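Local coordinates for uncharacterized protein (Trypanosoma congolense, PDB 4E40) that is the trypanosome's cell-surface receptor for haptoglobin-hemoglobin, present here as its elongated helical-bundle part, and probably serves in nutrient uptake, at residues A23-V28 with V170-L175; N132-S136 with T194-I198. Residue numbers count along the deposited sequence, not the author numbering.

Contact 1: A23-V28 with V170-L175; sequences AQLAGV and VTAKSL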
ATOM      1  N   ALA A  23      -2.103 -21.047 -18.508  1.00 17.32           N
ATOM      2  CA  ALA A  23      -0.818 -20.378 -18.192  1.00 17.16           C
ATOM      3  C   ALA A  23      -1.042 -19.071 -17.436  1.00 18.29           C
ATOM      4  O   ALA A  23      -0.308 -18.773 -16.477  1.00 18.48           O
ATOM      5  CB  ALA A  23       0.033 -20.131 -19.421  1.00 19.59           C
ATOM      6  N   GLN A  24      -2.125 -18.349 -17.797  1.00 17.23           N
ATOM      7  CA  GLN A  24      -2.441 -17.104 -17.041  1.00 17.61           C
ATOM      8  C   GLN A  24      -2.902 -17.409 -15.608  1.00 17.22           C
ATOM      9  O   GLN A  24      -2.480 -16.758 -14.662  1.00 17.35           O
ATOM     10  CB  GLN A  24      -3.563 -16.309 -17.716  1.00 19.04           C
ATOM     11  CG  GLN A  24      -3.239 -15.834 -19.126  1.00 22.54           C
ATOM     12  CD  GLN A  24      -2.701 -14.478 -19.243  1.00 23.51           C
ATOM     13  OE1 GLN A  24      -1.648 -14.287 -19.903  1.00 34.07           O
ATOM     14  NE2 GLN A  24      -3.225 -13.576 -18.479  1.00 18.48           N
ATOM     15  N   LEU A  25      -3.802 -18.400 -15.438  1.00 17.01           N
ATOM     16  CA  LEU A  25      -4.328 -18.738 -14.119  1.00 17.77           C
ATOM     17  C   LEU A  25      -3.149 -19.181 -13.245  1.00 18.53           C
ATOM     18  O   LEU A  25      -3.078 -18.767 -12.076  1.00 19.35           O
ATOM     19  CB  LEU A  25      -5.377 -19.868 -14.233  1.00 17.19           C
ATOM     20  CG  LEU A  25      -6.670 -19.343 -14.946  1.00 17.24           C
ATOM     21  CD1 LEU A  25      -7.514 -20.557 -15.353  1.00 16.58           C
ATOM     22  CD2 LEU A  25      -7.476 -18.362 -14.091  1.00 16.75           C
ATOM     23  N   ALA A  26      -2.248 -19.993 -13.833  1.00 18.91           N
ATOM     24  CA  ALA A  26      -1.044 -20.496 -13.100  1.00 19.77           C
ATOM     25  C   ALA A  26      -0.160 -19.337 -12.665  1.00 20.37           C
ATOM     26  O   ALA A  26       0.547 -19.445 -11.636  1.00 22.43           O
ATOM     27  CB  ALA A  26      -0.239 -21.457 -13.963  1.00 20.39           C
ATOM     28  N   GLY A  27      -0.174 -18.244 -13.411  1.00 18.10           N
ATOM     29  CA  GLY A  27       0.675 -17.109 -13.079  1.00 17.00           C
ATOM     30  C   GLY A  27       0.019 -16.068 -12.167  1.00 17.73           C
ATOM     31  O   GLY A  27       0.664 -15.107 -11.817  1.00 17.94           O
ATOM     32  N   VAL A  28      -1.214 -16.284 -11.707  1.00 16.85           N
ATOM     33  CA  VAL A  28      -1.868 -15.335 -10.806  1.00 16.37           C
ATOM     34  C   VAL A  28      -1.150 -15.294  -9.442  1.00 17.61           C
ATOM     35  O   VAL A  28      -1.009 -14.205  -8.877  1.00 16.76           O
ATOM     36  CB  VAL A  28      -3.363 -15.711 -10.601  1.00 16.95           C
ATOM     37  CG1 VAL A  28      -3.963 -14.890  -9.439  1.00 18.17           C
ATOM     38  CG2 VAL A  28      -4.104 -15.439 -11.944  1.00 17.38           C
ATOM     39  N   VAL A 170       1.306 -12.008 -15.948  1.00 20.15           N
ATOM     40  CA  VAL A 170      -0.208 -11.916 -15.857  1.00 18.49           C
ATOM     41  C   VAL A 170      -0.630 -10.638 -15.174  1.00 17.94           C
ATOM     42  O   VAL A 170      -0.073 -10.179 -14.143  1.00 19.19           O
ATOM     43  CB  VAL A 170      -0.797 -13.097 -15.103  1.00 19.10           C
ATOM     44  CG1 VAL A 170      -2.338 -12.932 -14.929  1.00 20.37           C
ATOM     45  CG2 VAL A 170      -0.521 -14.328 -15.864  1.00 19.27           C
ATOM     46  N   THR A 171      -1.694 -10.034 -15.751  1.00 16.50           N
ATOM     47  CA  THR A 171      -2.390  -8.914 -15.159  1.00 15.85           C
ATOM     48  C   THR A 171      -3.884  -9.219 -15.166  1.00 15.80           C
ATOM     49  O   THR A 171      -4.337 -10.108 -15.880  1.00 16.27           O
ATOM     50  CB  THR A 171      -2.180  -7.575 -15.897  1.00 15.87           C
ATOM     51  OG1 THR A 171      -2.682  -7.680 -17.221  1.00 16.05           O
ATOM     52  CG2 THR A 171      -0.685  -7.269 -16.009  1.00 17.61           C
ATOM     53  N   ALA A 172      -4.638  -8.442 -14.369  1.00 16.39           N
ATOM     54  CA  ALA A 172      -6.105  -8.618 -14.474  1.00 15.53           C
ATOM     55  C   ALA A 172      -6.563  -8.361 -15.919  1.00 15.57           C
ATOM     56  O   ALA A 172      -7.469  -9.046 -16.396  1.00 16.35           O
ATOM     57  CB  ALA A 172      -6.849  -7.665 -13.477  1.00 16.96           C
ATOM     58  N   LYS A 173      -5.965  -7.415 -16.600  1.00 14.88           N
ATOM     59  CA  LYS A 173      -6.313  -7.136 -17.976  1.00 14.60           C
ATOM     60  C   LYS A 173      -6.017  -8.300 -18.889  1.00 15.31           C
ATOM     61  O   LYS A 173      -6.884  -8.693 -19.703  1.00 15.61           O
ATOM     62  CB  LYS A 173      -5.529  -5.885 -18.415  1.00 16.67           C
ATOM     63  CG  LYS A 173      -5.824  -5.503 -19.857  1.00 18.36           C
ATOM     64  CD  LYS A 173      -4.986  -4.261 -20.245  1.00 19.08           C
ATOM     65  CE  LYS A 173      -5.305  -3.831 -21.683  1.00 22.18           C
ATOM     66  NZ  LYS A 173      -4.504  -2.597 -22.002  1.00 24.68           N
ATOM     67  N   SER A 174      -4.822  -8.894 -18.767  1.00 15.05           N
ATOM     68  CA  SER A 174      -4.544  -9.989 -19.681  1.00 14.21           C
ATOM     69  C   SER A 174      -5.354 -11.251 -19.343  1.00 14.40           C
ATOM     70  O   SER A 174      -5.770 -11.974 -20.249  1.00 15.54           O
ATOM     71  CB  SER A 174      -3.010 -10.325 -19.722  1.00 15.96           C
ATOM     72  OG  SER A 174      -2.633 -10.952 -18.475  1.00 16.70           O
ATOM     73  N   LEU A 175      -5.672 -11.473 -18.063  1.00 14.49           N
ATOM     74  CA  LEU A 175      -6.444 -12.638 -17.724  1.00 14.35           C
ATOM     75  C   LEU A 175      -7.875 -12.459 -18.268  1.00 13.77           C
ATOM     76  O   LEU A 175      -8.440 -13.412 -18.765  1.00 14.62           O
ATOM     77  CB  LEU A 175      -6.413 -12.836 -16.210  1.00 15.54           C
ATOM     78  CG  LEU A 175      -7.312 -13.978 -15.723  1.00 15.94           C
ATOM     79  CD1 LEU A 175      -6.927 -15.349 -16.341  1.00 17.55           C
ATOM     80  CD2 LEU A 175      -7.231 -14.030 -14.193  1.00 16.24           C
TER
HETATM   81  O   HOH W   1       2.201 -13.915 -13.706  1.00 21.30           O
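Ala23 only borders the contact; Gln24, next along the last turn of helix 12-26, points toward the start of helix 172-180. Gln24 is long enough to lie across that start: its CB packs on Leu175 at 3.8 Å (CB to CD1), while its backbone O is 3.3 Å from Val170 CG2. Its amide group reaches Ser174, a residue of the capping box that begins helix 172-180: Ser174 N donates to Thr171 OG1 (2.9 Å) and Thr171 N to Ser174 OG (3.0 Å), so each short hydroxyl side chain satisfies a backbone NH near the helix start. Leu25 sets out away from this helix, yet its branched end places CD2 3.8 Å from Leu175 CD1. At Gly27 the chain turns between two helices; an ideal CB there would crowd Val170 CG2 at 3.1 Å, so the missing side chain suits the close approach. A water accepts a hydrogen bond from Val170 N (3.1 Å) and donates one to Gly27 O (2.7 Å), bridging the two backbones. Val28, compact and apolar, touches Leu175 through CG2 to CD2 at 4.1 Å. This plain packing joins the link between helices 12-26 and 28-73 to helix 172-180, with Leu25 also against helices 82-147 and 192-246.

Contact 2: N132-S136 with T194-I198; sequences NGDAS and TFQSI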
ATOM      1  N   ASN A 132      -7.614 -18.731  -5.630  1.00 19.34           N
ATOM      2  CA  ASN A 132      -8.576 -18.934  -6.733  1.00 20.23           C
ATOM      3  C   ASN A 132      -7.866 -19.157  -8.093  1.00 18.99           C
ATOM      4  O   ASN A 132      -8.325 -19.983  -8.901  1.00 20.17           O
ATOM      5  CB  ASN A 132      -9.540 -17.755  -6.783  1.00 19.65           C
ATOM      6  CG  ASN A 132     -10.590 -17.835  -5.702  1.00 22.41           C
ATOM      7  OD1 ASN A 132     -11.453 -18.672  -5.749  1.00 26.18           O
ATOM      8  ND2 ASN A 132     -10.458 -17.026  -4.691  1.00 26.92           N
ATOM      9  N   GLY A 133      -6.725 -18.506  -8.334  1.00 17.96           N
ATOM     10  CA  GLY A 133      -5.912 -18.791  -9.525  1.00 17.54           C
ATOM     11  C   GLY A 133      -5.347 -20.183  -9.516  1.00 18.66           C
ATOM     12  O   GLY A 133      -5.491 -20.887 -10.532  1.00 18.86           O
ATOM     13  N   ASP A 134      -4.856 -20.644  -8.373  1.00 18.59           N
ATOM     14  CA  ASP A 134      -4.335 -22.032  -8.306  1.00 21.32           C
ATOM     15  C   ASP A 134      -5.440 -23.046  -8.507  1.00 22.22           C
ATOM     16  O   ASP A 134      -5.287 -24.015  -9.274  1.00 22.24           O
ATOM     17  CB  ASP A 134      -3.664 -22.264  -6.955  1.00 22.92           C
ATOM     18  CG  ASP A 134      -2.350 -21.573  -6.831  1.00 26.73           C
ATOM     19  OD1 ASP A 134      -1.780 -21.030  -7.808  1.00 27.33           O
ATOM     20  OD2 ASP A 134      -1.829 -21.535  -5.675  1.00 29.05           O
ATOM     21  N   ALA A 135      -6.588 -22.809  -7.876  1.00 20.32           N
ATOM     22  CA  ALA A 135      -7.669 -23.803  -7.933  1.00 22.03           C
ATOM     23  C   ALA A 135      -8.239 -23.861  -9.325  1.00 22.67           C
ATOM     24  O   ALA A 135      -8.529 -24.952  -9.820  1.00 22.84           O
ATOM     25  CB  ALA A 135      -8.784 -23.447  -6.960  1.00 23.93           C
ATOM     26  N   SER A 136      -8.503 -22.698  -9.907  1.00 21.06           N
ATOM     27  CA  SER A 136      -9.045 -22.739 -11.272  1.00 20.61           C
ATOM     28  C   SER A 136      -8.019 -23.223 -12.290  1.00 19.75           C
ATOM     29  O   SER A 136      -8.418 -23.868 -13.276  1.00 20.53           O
ATOM     30  CB  SER A 136      -9.722 -21.412 -11.633  1.00 22.66           C
ATOM     31  OG  SER A 136      -8.762 -20.379 -11.696  1.00 22.21           O
ATOM     32  N   THR A 194     -15.226 -18.255  -9.434  1.00 21.97           N
ATOM     33  CA  THR A 194     -13.808 -18.294  -9.157  1.00 21.55           C
ATOM     34  C   THR A 194     -13.040 -17.320 -10.046  1.00 20.64           C
ATOM     35  O   THR A 194     -12.250 -16.486  -9.562  1.00 19.99           O
ATOM     36  CB  THR A 194     -13.300 -19.720  -9.295  1.00 24.20           C
ATOM     37  OG1 THR A 194     -13.997 -20.545  -8.340  1.00 27.11           O
ATOM     38  CG2 THR A 194     -11.803 -19.773  -9.001  1.00 23.59           C
ATOM     39  N   PHE A 195     -13.350 -17.345 -11.329  1.00 21.21           N
ATOM     40  CA  PHE A 195     -12.687 -16.413 -12.268  1.00 19.09           C
ATOM     41  C   PHE A 195     -13.026 -14.958 -11.967  1.00 19.78           C
ATOM     42  O   PHE A 195     -12.123 -14.083 -11.948  1.00 19.34           O
ATOM     43  CB  PHE A 195     -13.122 -16.682 -13.729  1.00 18.83           C
ATOM     44  CG  PHE A 195     -12.651 -17.985 -14.325  1.00 18.18           C
ATOM     45  CD1 PHE A 195     -11.385 -18.599 -14.035  1.00 19.13           C
ATOM     46  CD2 PHE A 195     -13.502 -18.613 -15.238  1.00 17.19           C
ATOM     47  CE1 PHE A 195     -10.998 -19.776 -14.685  1.00 18.62           C
ATOM     48  CE2 PHE A 195     -13.104 -19.753 -15.906  1.00 17.57           C
ATOM     49  CZ  PHE A 195     -11.856 -20.357 -15.626  1.00 17.74           C
ATOM     50  N   GLN A 196     -14.306 -14.644 -11.703  1.00 20.99           N
ATOM     51  CA  GLN A 196     -14.674 -13.289 -11.355  1.00 22.59           C
ATOM     52  C   GLN A 196     -13.990 -12.835 -10.081  1.00 21.92           C
ATOM     53  O   GLN A 196     -13.537 -11.689 -10.028  1.00 22.13           O
ATOM     54  CB  GLN A 196     -16.193 -13.116 -11.217  1.00 28.21           C
ATOM     55  CG  GLN A 196     -16.584 -11.616 -11.267  1.00 36.13           C
ATOM     56  CD  GLN A 196     -15.785 -10.777 -12.312  1.00 40.82           C
ATOM     57  OE1 GLN A 196     -15.011  -9.830 -11.943  1.00 32.15           O
ATOM     58  NE2 GLN A 196     -15.931 -11.133 -13.619  1.00 43.39           N
ATOM     59  N   SER A 197     -13.827 -13.748  -9.117  1.00 21.48           N
ATOM     60  CA  SER A 197     -13.196 -13.355  -7.843  1.00 21.95           C
ATOM     61  C   SER A 197     -11.716 -13.034  -8.059  1.00 20.44           C
ATOM     62  O   SER A 197     -11.149 -12.183  -7.398  1.00 19.94           O
ATOM     63  CB  SER A 197     -13.374 -14.461  -6.795  1.00 26.34           C
ATOM     64  OG  SER A 197     -12.396 -15.454  -7.029  1.00 35.83           O
ATOM     65  N   ILE A 198     -11.056 -13.702  -9.011  1.00 18.83           N
ATOM     66  CA  ILE A 198      -9.630 -13.403  -9.231  1.00 17.71           C
ATOM     67  C   ILE A 198      -9.508 -11.986  -9.743  1.00 17.89           C
ATOM     68  O   ILE A 198      -8.646 -11.277  -9.314  1.00 18.15           O
ATOM     69  CB  ILE A 198      -8.975 -14.349 -10.284  1.00 18.12           C
ATOM     70  CG1 ILE A 198      -8.990 -15.790  -9.763  1.00 18.33           C
ATOM     71  CG2 ILE A 198      -7.537 -13.876 -10.580  1.00 18.56           C
ATOM     72  CD1 ILE A 198      -8.787 -16.812 -10.909  1.00 19.89           C
TER
HETATM   73  O   HOH W   2     -10.035 -14.212  -5.627  1.00 31.56           O
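Asn132 lies over Ile198 and Thr194, its CB 3.6 Å from Ile198 CG1 and its OD1 3.5 Å from Thr194 CG2. The two segments are turns of long helices, 82-147 and 192-246, in the helical bundle of the haptoglobin-hemoglobin receptor; they run roughly antiparallel, at 149° between their directions, with the local axes 9.4 Å apart at closest approach. Short side chains such as Ser136 and Thr194 meet directly between them. Ile198 CD1 rests on the backbone of Gly133, 3.7 Å from its N. One turn on from Asn132, Ser136 turns its CB to Thr194 CG2 and to Phe195 CE1, 3.7 Å from each, so that a short side chain meets both a methyl and an aromatic ring carbon. Its hydroxyl can sit in this largely apolar setting because OG donates to Asn132 O at 2.9 Å, within its own helix. Phe195 starts out away from helix 82-147, but its ring is long enough to reach back to Ser136, and Leu25 of helix 12-26 touches it as well. Ile198 is similarly shared, with Leu175 of helix 172-180 and Val28 of helix 28-73 against it. Toward the more open border the contact becomes polar. The Asn132 amide nitrogen donates to Gly128 O in its own helix, while Ser197 OG donates to Thr194 O at 2.7 Å. One water spans the gap there, donating to Ser197 OG at 3.0 Å and accepting a weak hydrogen bond from Asn132 ND2, also at 3.0 Å.

In the fold
The centres of contacts 1 and 2 lie about 10 Å apart, on the same side of the chain's centre, in one continuous packing region. Their segments alternate along the sequence: 23-28, 132-136, 170-175, then 194-198, so the stretches of chain spanned by the two contacts overlap in sequence. Leu25 joins them most directly, its CD2 meeting Ser136 OG at 3.4 Å and its CD1 meeting Phe195 CE1 at 3.6 Å; Leu175 CD2 lies 3.6 Å from Ile198 CG2. Thus the short helices 12-26 and 172-180 pack against the long helices 82-147 and 192-246 of the receptor's bundle, away from the heme-binding residues Arg42 and Lys52.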